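Local coordinates for protein glutamate receptor 1 (Adineta vaga, PDB 4IO2) that probably forms a glutamate-gated ion channel, represented here by its extracellular ligand-binding domain with glutamate bound between the two lobes, at residues 80-83 and 84-88; 91-95 and 96-100; 126-130 and 131-135; 184-188 and 189-193. All coordinates share one frame; numbering follows the deposited sequence.

Contact 1: residues 80-83 and 84-88; sequences DIAI and GDITV. With GLU (glutamic acid), chain E.
Ile-86 folds back onto Ala-82 while the residues flanking it in sequence hold the bound glutamate. The ligand's amino group is gripped twice here, donating 2.8 Å bonds from GLU N to the carbonyl Asp-85 O and, again at 2.8 Å, to the hydroxyl Thr-87 OG1. Asp-180 takes a further share of the same group. The alpha-carboxylate is met by backbone: Thr-87 N lies 2.8 Å from GLU O in a nearly straight bond (168°). In Thr-87 the hydroxyl lies on the backbone N side, opposite the carbonyl carbon (chi1 -54°), which brings OG1 to the ammonium, while the backbone N-H of the same residue takes the carboxylate. Asp-85 presents its carbonyl from the centre of an inverse gamma turn, closed by a weak bond from Ile-86 N to Gly-84 O (3.0 Å). Its carboxylate turns from the ligand to the hydroxyls of Tyr-67 and Ser-17, which should fix the turn. Behind this shell the tip of Ile-86 packs back on Ala-82: CD1 lies 4.1 Å from Ala-82 CB, a van der Waals touch, and also borders the carbonyl oxygen Ala-82 O at 3.9 Å. Strand 81-82 runs alongside strand 9-14 at one margin of a three-stranded parallel sheet; Leu-70 of helix 67-75 packs on both Ala-82 and Ile-86, helix 40-52 receives Ile-83, and strand 200-211 brings Phe-207 against Asp-85 and Thr-87.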
loop_
_atom_site.group_PDB
_atom_site.type_symbol
_atom_site.label_atom_id
_atom_site.label_comp_id
_atom_site.label_asym_id
_atom_site.label_seq_id
_atom_site.Cartn_x
_atom_site.Cartn_y
_atom_site.Cartn_z
ATOM N N ASP A 80 2.705 -16.957 16.170
ATOM C CA ASP A 80 2.115 -15.696 16.633
ATOM C C ASP A 80 1.968 -14.670 15.534
ATOM O O ASP A 80 0.944 -14.009 15.453
ATOM C CB ASP A 80 2.911 -15.122 17.807
ATOM C CG ASP A 80 2.944 -16.088 18.974
ATOM O OD1 ASP A 80 1.853 -16.584 19.385
ATOM O OD2 ASP A 80 4.036 -16.387 19.470
ATOM N N ILE A 81 3.004 -14.520 14.731
ATOM C CA ILE A 81 2.926 -13.704 13.522
ATOM C C ILE A 81 3.623 -14.470 12.395
ATOM O O ILE A 81 4.369 -15.412 12.653
ATOM C CB ILE A 81 3.547 -12.286 13.670
ATOM C CG1 ILE A 81 5.048 -12.368 13.976
ATOM C CG2 ILE A 81 2.803 -11.520 14.751
ATOM C CD1 ILE A 81 5.768 -10.985 14.005
ATOM N N ALA A 82 3.397 -14.047 11.167
ATOM C CA ALA A 82 4.146 -14.576 10.014
ATOM C C ALA A 82 4.593 -13.408 9.129
ATOM O O ALA A 82 3.830 -12.501 8.822
ATOM C CB ALA A 82 3.320 -15.603 9.207
ATOM N N ILE A 83 5.869 -13.438 8.773
ATOM C CA ILE A 83 6.499 -12.375 8.012
ATOM C C ILE A 83 7.081 -12.923 6.739
ATOM O O ILE A 83 7.872 -13.873 6.764
ATOM C CB ILE A 83 7.610 -11.646 8.805
ATOM C CG1 ILE A 83 7.093 -11.099 10.144
ATOM C CG2 ILE A 83 8.150 -10.518 7.959
ATOM C CD1 ILE A 83 8.192 -10.466 11.010
ATOM N N GLY A 84 6.711 -12.314 5.622
ATOM C CA GLY A 84 7.240 -12.715 4.347
ATOM C C GLY A 84 6.595 -11.939 3.224
ATOM O O GLY A 84 5.956 -10.884 3.397
ATOM N N ASP A 85 6.781 -12.454 2.012
ATOM C CA ASP A 85 6.139 -11.924 0.800
ATOM C C ASP A 85 4.726 -12.491 0.703
ATOM O O ASP A 85 4.425 -13.274 -0.183
ATOM C CB ASP A 85 6.965 -12.240 -0.461
ATOM C CG ASP A 85 7.399 -13.708 -0.612
ATOM O OD1 ASP A 85 7.408 -14.484 0.346
ATOM O OD2 ASP A 85 7.798 -14.082 -1.761
ATOM N N ILE A 86 3.884 -12.083 1.671
ATOM C CA ILE A 86 2.553 -12.638 1.854
ATOM C C ILE A 86 1.527 -11.589 1.468
ATOM O O ILE A 86 1.418 -10.525 2.095
ATOM C CB ILE A 86 2.327 -13.056 3.319
ATOM C CG1 ILE A 86 3.410 -14.029 3.810
ATOM C CG2 ILE A 86 0.993 -13.692 3.487
ATOM C CD1 ILE A 86 3.476 -14.153 5.332
ATOM N N THR A 87 0.814 -11.857 0.369
ATOM C CA THR A 87 -0.159 -10.925 -0.139
ATOM C C THR A 87 -1.396 -10.797 0.744
ATOM O O THR A 87 -1.986 -11.787 1.170
ATOM C CB THR A 87 -0.562 -11.311 -1.565
ATOM O OG1 THR A 87 0.619 -11.422 -2.368
ATOM C CG2 THR A 87 -1.508 -10.279 -2.211
ATOM N N VAL A 88 -1.822 -9.561 0.988
ATOM C CA VAL A 88 -3.057 -9.270 1.733
ATOM C C VAL A 88 -4.212 -9.478 0.775
ATOM O O VAL A 88 -4.300 -8.831 -0.278
ATOM C CB VAL A 88 -3.022 -7.837 2.251
ATOM C CG1 VAL A 88 -4.286 -7.567 3.056
ATOM C CG2 VAL A 88 -1.760 -7.610 3.109
HETATM N N GLU E . 2.730 -13.331 -2.412
HETATM C CA GLU E . 2.077 -14.554 -2.887
HETATM C C GLU E . 0.995 -14.991 -1.902
HETATM O O GLU E . 0.967 -14.468 -0.758
HETATM C CB GLU E . 3.064 -15.706 -3.092
HETATM C CG GLU E . 4.223 -15.441 -4.060
HETATM C CD GLU E . 3.842 -15.327 -5.535
HETATM O OE1 GLU E . 2.686 -15.586 -5.865
HETATM O OE2 GLU E . 4.745 -15.049 -6.367
HETATM O OXT GLU E . 0.159 -15.848 -2.272
#

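Contact 2: residues 91-95 and 96-100; sequences ARREI and VAFSN. With GLU (glutamic acid), chain E.
The ligand pocket's carboxylate-binding arginine, a hallmark of ionotropic glutamate receptors, stands where Arg-92 and Val-96 close the turn from helix 90-93 into strand 97-98. Its extended chain carries the guanidinium edge-on to the glutamate alpha-carboxylate in a two-pronged bond: Arg-92 NH1 to GLU O at 2.8 Å (170°) and Arg-92 NH2 to GLU OXT at 2.9 Å (156°). Thr-87 O and Thr-68 OG1 take other hydrogens of the same two nitrogens, and so help to aim the group. A leucine here would probably deprive the alpha-carboxylate of this paired charge and bond, and Thr-87 O and Thr-68 OG1 of this donor. Arg-92 O accepts both Ile-95 N and Val-96 N, each at 3.0 Å, and this clamps the turn. The stem is steadied by Phe-98, whose ring edge meets Arg-92 CB through CZ at 3.8 Å. Arg-93 bends at chi2 (68°) to lay one guanidinium face over Ala-97 CA, with a weak 3.2 Å bond from its NH1 to Val-96 O; its main partner is Asp-222 of the second subunit. Val-96 packs between Val-71 of helix 67-75 and Val-210 of strand 200-211, with which strand 97-98 pairs antiparallel.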
loop_
_atom_site.group_PDB
_atom_site.type_symbol
_atom_site.label_atom_id
_atom_site.label_comp_id
_atom_site.label_asym_id
_atom_site.label_seq_id
_atom_site.Cartn_x
_atom_site.Cartn_y
_atom_site.Cartn_z
ATOM N N ALA A 91 -9.950 -12.928 1.003
ATOM C CA ALA A 91 -10.215 -14.253 1.563
ATOM C C ALA A 91 -9.350 -14.487 2.788
ATOM O O ALA A 91 -9.810 -15.077 3.783
ATOM C CB ALA A 91 -9.959 -15.392 0.537
ATOM N N ARG A 92 -8.087 -14.086 2.757
ATOM C CA ARG A 92 -7.239 -14.290 3.945
ATOM C C ARG A 92 -7.673 -13.425 5.125
ATOM O O ARG A 92 -7.596 -13.854 6.267
ATOM C CB ARG A 92 -5.757 -14.058 3.594
ATOM C CG ARG A 92 -5.185 -15.147 2.698
ATOM C CD ARG A 92 -3.869 -14.736 2.052
ATOM N NE ARG A 92 -3.359 -15.766 1.169
ATOM C CZ ARG A 92 -2.254 -15.662 0.442
ATOM N NH1 ARG A 92 -1.530 -14.563 0.527
ATOM N NH2 ARG A 92 -1.868 -16.682 -0.316
ATOM N N ARG A 93 -8.123 -12.221 4.840
ATOM C CA ARG A 93 -8.556 -11.287 5.886
ATOM C C ARG A 93 -9.780 -11.787 6.655
ATOM O O ARG A 93 -10.002 -11.338 7.766
ATOM C CB ARG A 93 -8.800 -9.906 5.245
ATOM C CG ARG A 93 -9.202 -8.816 6.234
ATOM C CD ARG A 93 -8.075 -8.442 7.190
ATOM N NE ARG A 93 -8.466 -7.491 8.205
ATOM C CZ ARG A 93 -9.012 -7.829 9.368
ATOM N NH1 ARG A 93 -9.251 -9.108 9.664
ATOM N NH2 ARG A 93 -9.332 -6.883 10.248
ATOM N N GLU A 94 -10.522 -12.721 6.072
ATOM C CA GLU A 94 -11.617 -13.336 6.815
ATOM C C GLU A 94 -11.120 -14.131 8.013
ATOM O O GLU A 94 -11.853 -14.298 8.984
ATOM C CB GLU A 94 -12.405 -14.289 5.917
ATOM C CG GLU A 94 -13.177 -13.601 4.853
ATOM C CD GLU A 94 -14.507 -12.974 5.347
ATOM O OE1 GLU A 94 -14.800 -12.998 6.578
ATOM O OE2 GLU A 94 -15.259 -12.452 4.478
ATOM N N ILE A 95 -9.896 -14.652 7.950
ATOM C CA ILE A 95 -9.408 -15.569 8.983
ATOM C C ILE A 95 -8.224 -15.072 9.809
ATOM O O ILE A 95 -7.954 -15.621 10.885
ATOM C CB ILE A 95 -9.133 -16.994 8.419
ATOM C CG1 ILE A 95 -8.086 -16.975 7.325
ATOM C CG2 ILE A 95 -10.458 -17.638 8.006
ATOM C CD1 ILE A 95 -7.488 -18.331 6.994
ATOM N N VAL A 96 -7.514 -14.066 9.308
ATOM C CA VAL A 96 -6.391 -13.458 10.012
ATOM C C VAL A 96 -6.469 -11.959 9.816
ATOM O O VAL A 96 -7.159 -11.456 8.896
ATOM C CB VAL A 96 -5.023 -13.951 9.487
ATOM C CG1 VAL A 96 -4.829 -15.456 9.740
ATOM C CG2 VAL A 96 -4.799 -13.627 8.007
ATOM N N ALA A 97 -5.711 -11.220 10.627
ATOM C CA ALA A 97 -5.477 -9.797 10.355
ATOM C C ALA A 97 -4.120 -9.592 9.709
ATOM O O ALA A 97 -3.268 -10.482 9.686
ATOM C CB ALA A 97 -5.659 -8.926 11.626
ATOM N N PHE A 98 -3.926 -8.394 9.155
ATOM C CA PHE A 98 -2.642 -8.033 8.598
ATOM C C PHE A 98 -2.204 -6.709 9.168
ATOM O O PHE A 98 -3.005 -5.800 9.358
ATOM C CB PHE A 98 -2.720 -7.930 7.078
ATOM C CG PHE A 98 -2.927 -9.236 6.371
ATOM C CD1 PHE A 98 -4.198 -9.695 6.083
ATOM C CD2 PHE A 98 -1.844 -9.975 5.939
ATOM C CE1 PHE A 98 -4.379 -10.854 5.363
ATOM C CE2 PHE A 98 -2.015 -11.111 5.218
ATOM C CZ PHE A 98 -3.275 -11.578 4.949
ATOM N N SER A 99 -0.913 -6.581 9.382
ATOM C CA SER A 99 -0.308 -5.313 9.725
ATOM C C SER A 99 -0.424 -4.321 8.580
ATOM O O SER A 99 -0.742 -4.662 7.459
ATOM C CB SER A 99 1.179 -5.509 10.046
ATOM O OG SER A 99 1.970 -5.710 8.879
ATOM N N ASN A 100 -0.107 -3.068 8.865
ATOM C CA ASN A 100 0.086 -2.099 7.806
ATOM C C ASN A 100 1.135 -2.674 6.876
ATOM O O ASN A 100 2.026 -3.437 7.278
ATOM C CB ASN A 100 0.519 -0.750 8.391
ATOM C CG ASN A 100 -0.572 -0.116 9.191
ATOM O OD1 ASN A 100 -0.454 0.055 10.392
ATOM N ND2 ASN A 100 -1.669 0.223 8.529
HETATM N N GLU E . 2.730 -13.331 -2.412
HETATM C CA GLU E . 2.077 -14.554 -2.887
HETATM C C GLU E . 0.995 -14.991 -1.902
HETATM O O GLU E . 0.967 -14.468 -0.758
HETATM C CB GLU E . 3.064 -15.706 -3.092
HETATM C CG GLU E . 4.223 -15.441 -4.060
HETATM C CD GLU E . 3.842 -15.327 -5.535
HETATM O OE1 GLU E . 2.686 -15.586 -5.865
HETATM O OE2 GLU E . 4.745 -15.049 -6.367
HETATM O OXT GLU E . 0.159 -15.848 -2.272
#

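Contact 3: residues 126-130 and 131-135; sequences GKIPY and NRIGI
Pro-129 to Ile-133 wind through two successive 3-10 bonds, Arg-132 N to Pro-129 O and Ile-133 N to Tyr-130 O, both 3.0 Å long. In each the donor stands well above the acceptor's carbonyl plane, by 55° and 57°, instead of on a lone pair, in keeping with the tight i to i+3 winding. Ile-128 packs against this turn with CG1 beside the backbone N (chi1 -54°), which leaves CG2 opposite that N, and this methyl does the touching: CG2 is 3.5 Å from Arg-132 CB and 3.8 Å from Ile-133 CG1, the side chains crossing at about a right angle in both pairs. Ile-133 in turn brings CB to 3.5 Å from Tyr-130 O, the same carbonyl that takes its N-H. The stretch is the connection from helix 120-125 into strand 134-136 in the second lobe of the bilobed, periplasmic-binding-protein-like domain; one residue past Ile-135, Arg-136 binds the glutamate ligand. Gly-126, just after helix 120-125, has a positive phi, where a side chain would jam against the preceding carbonyl. The Pro-129 ring and the aliphatic part of Arg-132 lie alongside each other, pointing the same way, with Pro-129 CD 4.2 Å from Arg-132 CG. Bent at chi3, Arg-132 carries its guanidinium on to a salt bridge with Asp-175 and a bond to Gly-172 O. Ile-128 and Ile-133 share Leu-123 of helix 120-125, and Tyr-145 packs on Tyr-130 and Ile-133.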
loop_
_atom_site.group_PDB
_atom_site.type_symbol
_atom_site.label_atom_id
_atom_site.label_comp_id
_atom_site.label_asym_id
_atom_site.label_seq_id
_atom_site.Cartn_x
_atom_site.Cartn_y
_atom_site.Cartn_z
ATOM N N GLY A 126 -7.413 -16.723 -25.393
ATOM C CA GLY A 126 -7.284 -18.119 -25.745
ATOM C C GLY A 126 -6.150 -18.409 -26.719
ATOM O O GLY A 126 -6.202 -19.433 -27.389
ATOM N N LYS A 127 -5.134 -17.543 -26.817
ATOM C CA LYS A 127 -3.948 -17.865 -27.614
ATOM C C LYS A 127 -3.228 -19.036 -26.967
ATOM O O LYS A 127 -2.542 -19.813 -27.638
ATOM C CB LYS A 127 -2.975 -16.675 -27.721
ATOM C CG LYS A 127 -1.765 -16.941 -28.664
ATOM C CD LYS A 127 -0.827 -15.732 -28.826
ATOM C CE LYS A 127 0.182 -15.936 -29.987
ATOM N NZ LYS A 127 1.097 -14.767 -30.217
ATOM N N ILE A 128 -3.390 -19.134 -25.651
ATOM C CA ILE A 128 -2.776 -20.157 -24.816
ATOM C C ILE A 128 -3.941 -20.964 -24.252
ATOM O O ILE A 128 -4.822 -20.384 -23.608
ATOM C CB ILE A 128 -2.004 -19.518 -23.611
ATOM C CG1 ILE A 128 -1.005 -18.473 -24.108
ATOM C CG2 ILE A 128 -1.292 -20.590 -22.803
ATOM C CD1 ILE A 128 -0.090 -17.961 -23.028
ATOM N N PRO A 129 -3.965 -22.293 -24.496
ATOM C CA PRO A 129 -4.991 -23.094 -23.811
ATOM C C PRO A 129 -4.837 -22.923 -22.308
ATOM O O PRO A 129 -3.738 -22.624 -21.864
ATOM C CB PRO A 129 -4.635 -24.536 -24.196
ATOM C CG PRO A 129 -3.722 -24.421 -25.404
ATOM C CD PRO A 129 -2.992 -23.129 -25.224
ATOM N N TYR A 130 -5.910 -23.113 -21.552
ATOM C CA TYR A 130 -5.865 -23.000 -20.091
ATOM C C TYR A 130 -4.780 -23.866 -19.473
ATOM O O TYR A 130 -4.089 -23.412 -18.532
ATOM C CB TYR A 130 -7.198 -23.407 -19.494
ATOM C CG TYR A 130 -8.367 -22.553 -19.933
ATOM C CD1 TYR A 130 -8.406 -21.196 -19.670
ATOM C CD2 TYR A 130 -9.418 -23.115 -20.657
ATOM C CE1 TYR A 130 -9.485 -20.420 -20.057
ATOM C CE2 TYR A 130 -10.513 -22.344 -21.050
ATOM C CZ TYR A 130 -10.523 -20.986 -20.749
ATOM O OH TYR A 130 -11.581 -20.187 -21.124
ATOM N N ASN A 131 -4.618 -25.096 -19.953
ATOM C CA ASN A 131 -3.608 -25.991 -19.398
ATOM C C ASN A 131 -2.145 -25.659 -19.742
ATOM O O ASN A 131 -1.203 -26.381 -19.336
ATOM C CB ASN A 131 -3.828 -27.395 -19.781
ATOM C CG ASN A 131 -3.164 -28.352 -18.829
ATOM O OD1 ASN A 131 -3.249 -28.211 -17.631
ATOM N ND2 ASN A 131 -2.603 -29.379 -19.364
ATOM N N ARG A 132 -1.942 -24.605 -20.539
ATOM C CA ARG A 132 -0.590 -24.095 -20.695
ATOM C C ARG A 132 -0.287 -22.850 -19.869
ATOM O O ARG A 132 0.797 -22.259 -19.981
ATOM C CB ARG A 132 -0.287 -23.911 -22.169
ATOM C CG ARG A 132 -0.324 -25.301 -22.888
ATOM C CD ARG A 132 0.349 -25.430 -24.250
ATOM N NE ARG A 132 1.764 -25.063 -24.172
ATOM C CZ ARG A 132 2.787 -25.873 -23.888
ATOM N NH1 ARG A 132 2.642 -27.151 -23.664
ATOM N NH2 ARG A 132 4.000 -25.348 -23.796
ATOM N N ILE A 133 -1.259 -22.494 -19.027
ATOM C CA ILE A 133 -1.013 -21.513 -17.976
ATOM C C ILE A 133 -0.759 -22.219 -16.621
ATOM O O ILE A 133 -1.663 -22.818 -16.081
ATOM C CB ILE A 133 -2.217 -20.553 -17.894
ATOM C CG1 ILE A 133 -2.521 -19.931 -19.274
ATOM C CG2 ILE A 133 -1.973 -19.478 -16.810
ATOM C CD1 ILE A 133 -3.849 -19.250 -19.318
ATOM N N GLY A 134 0.476 -22.188 -16.096
ATOM C CA GLY A 134 0.788 -22.828 -14.816
ATOM C C GLY A 134 0.527 -21.872 -13.656
ATOM O O GLY A 134 0.831 -20.691 -13.737
ATOM N N ILE A 135 -0.121 -22.384 -12.618
ATOM C CA ILE A 135 -0.415 -21.596 -11.436
ATOM C C ILE A 135 -0.026 -22.366 -10.173
ATOM O O ILE A 135 -0.424 -23.486 -9.979
ATOM C CB ILE A 135 -1.916 -21.211 -11.379
ATOM C CG1 ILE A 135 -2.342 -20.308 -12.565
ATOM C CG2 ILE A 135 -2.253 -20.555 -10.005
ATOM C CD1 ILE A 135 -1.887 -18.903 -12.548
#

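Contact 4: residues 184-188 and 189-193; sequences AEYVT and NNIYC
Val-187 O is gripped by two strong donors, Ile-191 N and Tyr-192 N, each at 2.9 Å and from opposite faces of the carbonyl plane, with a weak third bond from Asn-190 N. The i+5 bond of Tyr-192 goes with the change from helix to the following loop. One turn back, Ala-184 O is doubly held by Thr-188 N and Thr-188 OG1; a water bridges that hydroxyl to Asn-189 OD1. Asn-190 curls back along the helix: its ND2 donates to Tyr-186 O at 2.9 Å (155°), on a lone pair and nearly in the amide's own plane. The same nitrogen lies over one face of the Tyr-186 ring, 3.6 Å from Tyr-186 CD1, with ring and amide planes 31° apart. The amide also joins the C-terminal tail, through Thr-244 O and Ala-246 N. A leucine in its place would probably leave Tyr-186 O without this donor, and Thr-244 O and Ala-246 N without their bonds to this side chain. Val-187 CG1 meets the edge of the Tyr-192 ring at CD2 (3.5 Å), the two side chains running side by side. Helix 162-170 flanks this pair, with Tyr-166 against both; Thr-188 packs on Leu-195 and Leu-197 of strand 195-198, and Cys-193 ties the end to Cys-247 by a disulfide.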
loop_
_atom_site.group_PDB
_atom_site.type_symbol
_atom_site.label_atom_id
_atom_site.label_comp_id
_atom_site.label_asym_id
_atom_site.label_seq_id
_atom_site.Cartn_x
_atom_site.Cartn_y
_atom_site.Cartn_z
ATOM N N ALA A 184 10.094 -11.960 -8.948
ATOM C CA ALA A 184 10.180 -12.321 -10.374
ATOM C C ALA A 184 11.373 -11.591 -11.000
ATOM O O ALA A 184 12.142 -12.180 -11.755
ATOM C CB ALA A 184 8.894 -11.922 -11.106
ATOM N N GLU A 185 11.521 -10.304 -10.683
ATOM C CA GLU A 185 12.664 -9.540 -11.193
ATOM C C GLU A 185 13.957 -10.142 -10.636
ATOM O O GLU A 185 14.941 -10.310 -11.353
ATOM C CB GLU A 185 12.569 -8.092 -10.725
ATOM C CG GLU A 185 11.549 -7.257 -11.480
ATOM C CD GLU A 185 11.355 -5.851 -10.871
ATOM O OE1 GLU A 185 11.927 -5.541 -9.773
ATOM O OE2 GLU A 185 10.641 -5.029 -11.506
ATOM N N TYR A 186 13.999 -10.419 -9.338
ATOM C CA TYR A 186 15.216 -10.945 -8.755
ATOM C C TYR A 186 15.649 -12.233 -9.455
ATOM O O TYR A 186 16.823 -12.393 -9.816
ATOM C CB TYR A 186 15.038 -11.174 -7.252
ATOM C CG TYR A 186 16.281 -11.724 -6.603
ATOM C CD1 TYR A 186 17.320 -10.889 -6.207
ATOM C CD2 TYR A 186 16.417 -13.076 -6.386
ATOM C CE1 TYR A 186 18.485 -11.419 -5.643
ATOM C CE2 TYR A 186 17.565 -13.608 -5.848
ATOM C CZ TYR A 186 18.584 -12.796 -5.473
ATOM O OH TYR A 186 19.718 -13.378 -4.904
ATOM N N VAL A 187 14.737 -13.182 -9.575
ATOM C CA VAL A 187 15.072 -14.496 -10.087
ATOM C C VAL A 187 15.460 -14.436 -11.559
ATOM O O VAL A 187 16.428 -15.067 -11.990
ATOM C CB VAL A 187 13.913 -15.459 -9.812
ATOM C CG1 VAL A 187 14.048 -16.704 -10.631
ATOM C CG2 VAL A 187 13.847 -15.744 -8.274
ATOM N N THR A 188 14.716 -13.666 -12.330
ATOM C CA THR A 188 15.037 -13.568 -13.765
ATOM C C THR A 188 16.284 -12.715 -14.026
ATOM O O THR A 188 16.911 -12.861 -15.076
ATOM C CB THR A 188 13.836 -13.033 -14.617
ATOM O OG1 THR A 188 13.412 -11.738 -14.163
ATOM C CG2 THR A 188 12.661 -14.027 -14.558
ATOM N N ASN A 189 16.655 -11.842 -13.083
ATOM C CA ASN A 189 17.882 -11.042 -13.251
ATOM C C ASN A 189 19.117 -11.673 -12.625
ATOM O O ASN A 189 20.235 -11.248 -12.902
ATOM C CB ASN A 189 17.715 -9.628 -12.710
ATOM C CG ASN A 189 16.781 -8.787 -13.537
ATOM O OD1 ASN A 189 16.550 -9.076 -14.706
ATOM N ND2 ASN A 189 16.227 -7.745 -12.932
ATOM N N ASN A 190 18.958 -12.744 -11.861
ATOM C CA ASN A 190 20.107 -13.306 -11.144
ATOM C C ASN A 190 20.288 -14.802 -11.193
ATOM O O ASN A 190 21.381 -15.276 -10.933
ATOM C CB ASN A 190 19.998 -12.906 -9.667
ATOM C CG ASN A 190 20.205 -11.432 -9.457
ATOM O OD1 ASN A 190 21.345 -10.955 -9.492
ATOM N ND2 ASN A 190 19.111 -10.684 -9.270
ATOM N N ILE A 191 19.233 -15.560 -11.482
ATOM C CA ILE A 191 19.305 -17.025 -11.358
ATOM C C ILE A 191 18.904 -17.728 -12.627
ATOM O O ILE A 191 19.647 -18.582 -13.090
ATOM C CB ILE A 191 18.483 -17.545 -10.169
ATOM C CG1 ILE A 191 19.062 -16.920 -8.884
ATOM C CG2 ILE A 191 18.489 -19.074 -10.122
ATOM C CD1 ILE A 191 18.144 -17.033 -7.757
ATOM N N TYR A 192 17.744 -17.370 -13.170
ATOM C CA TYR A 192 17.231 -17.948 -14.412
ATOM C C TYR A 192 17.279 -16.948 -15.545
ATOM O O TYR A 192 16.275 -16.306 -15.863
ATOM C CB TYR A 192 15.806 -18.468 -14.221
ATOM C CG TYR A 192 15.756 -19.688 -13.358
ATOM C CD1 TYR A 192 15.945 -20.935 -13.887
ATOM C CD2 TYR A 192 15.515 -19.590 -12.004
ATOM C CE1 TYR A 192 15.898 -22.052 -13.091
ATOM C CE2 TYR A 192 15.465 -20.704 -11.208
ATOM C CZ TYR A 192 15.680 -21.920 -11.755
ATOM O OH TYR A 192 15.646 -23.032 -10.965
ATOM N N CYS A 193 18.462 -16.845 -16.154
ATOM C CA CYS A 193 18.736 -15.815 -17.123
ATOM C C CYS A 193 17.971 -16.032 -18.437
ATOM O O CYS A 193 17.872 -15.107 -19.238
ATOM C CB CYS A 193 20.251 -15.742 -17.364
ATOM S SG CYS A 193 21.233 -15.405 -15.843
HETATM O O HOH W 1 13.956 -9.555 -15.586
#

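Overall arrangement
The four contacts follow one another along the chain without interleaving. Contacts 1 and 2 lie in the first lobe, centres 10 Å apart, and touch, with Val-88 packed on Phe-98; together they bind the ligand's alpha-amino and alpha-carboxylate groups from the first lobe. Contact 3 is in the second lobe, 29 Å and 30 Å from them between centres, on the run into Arg-136. Contact 4 forms the C-terminal end of helix 181-190, which directly follows strand 177-180 and the ligand-binding Asp-180; it is 22 Å from contact 3 between centres, without touching it. Glutamate is thus held by residues of both lobes, consistent with the clamshell closure by which this family gates its channels.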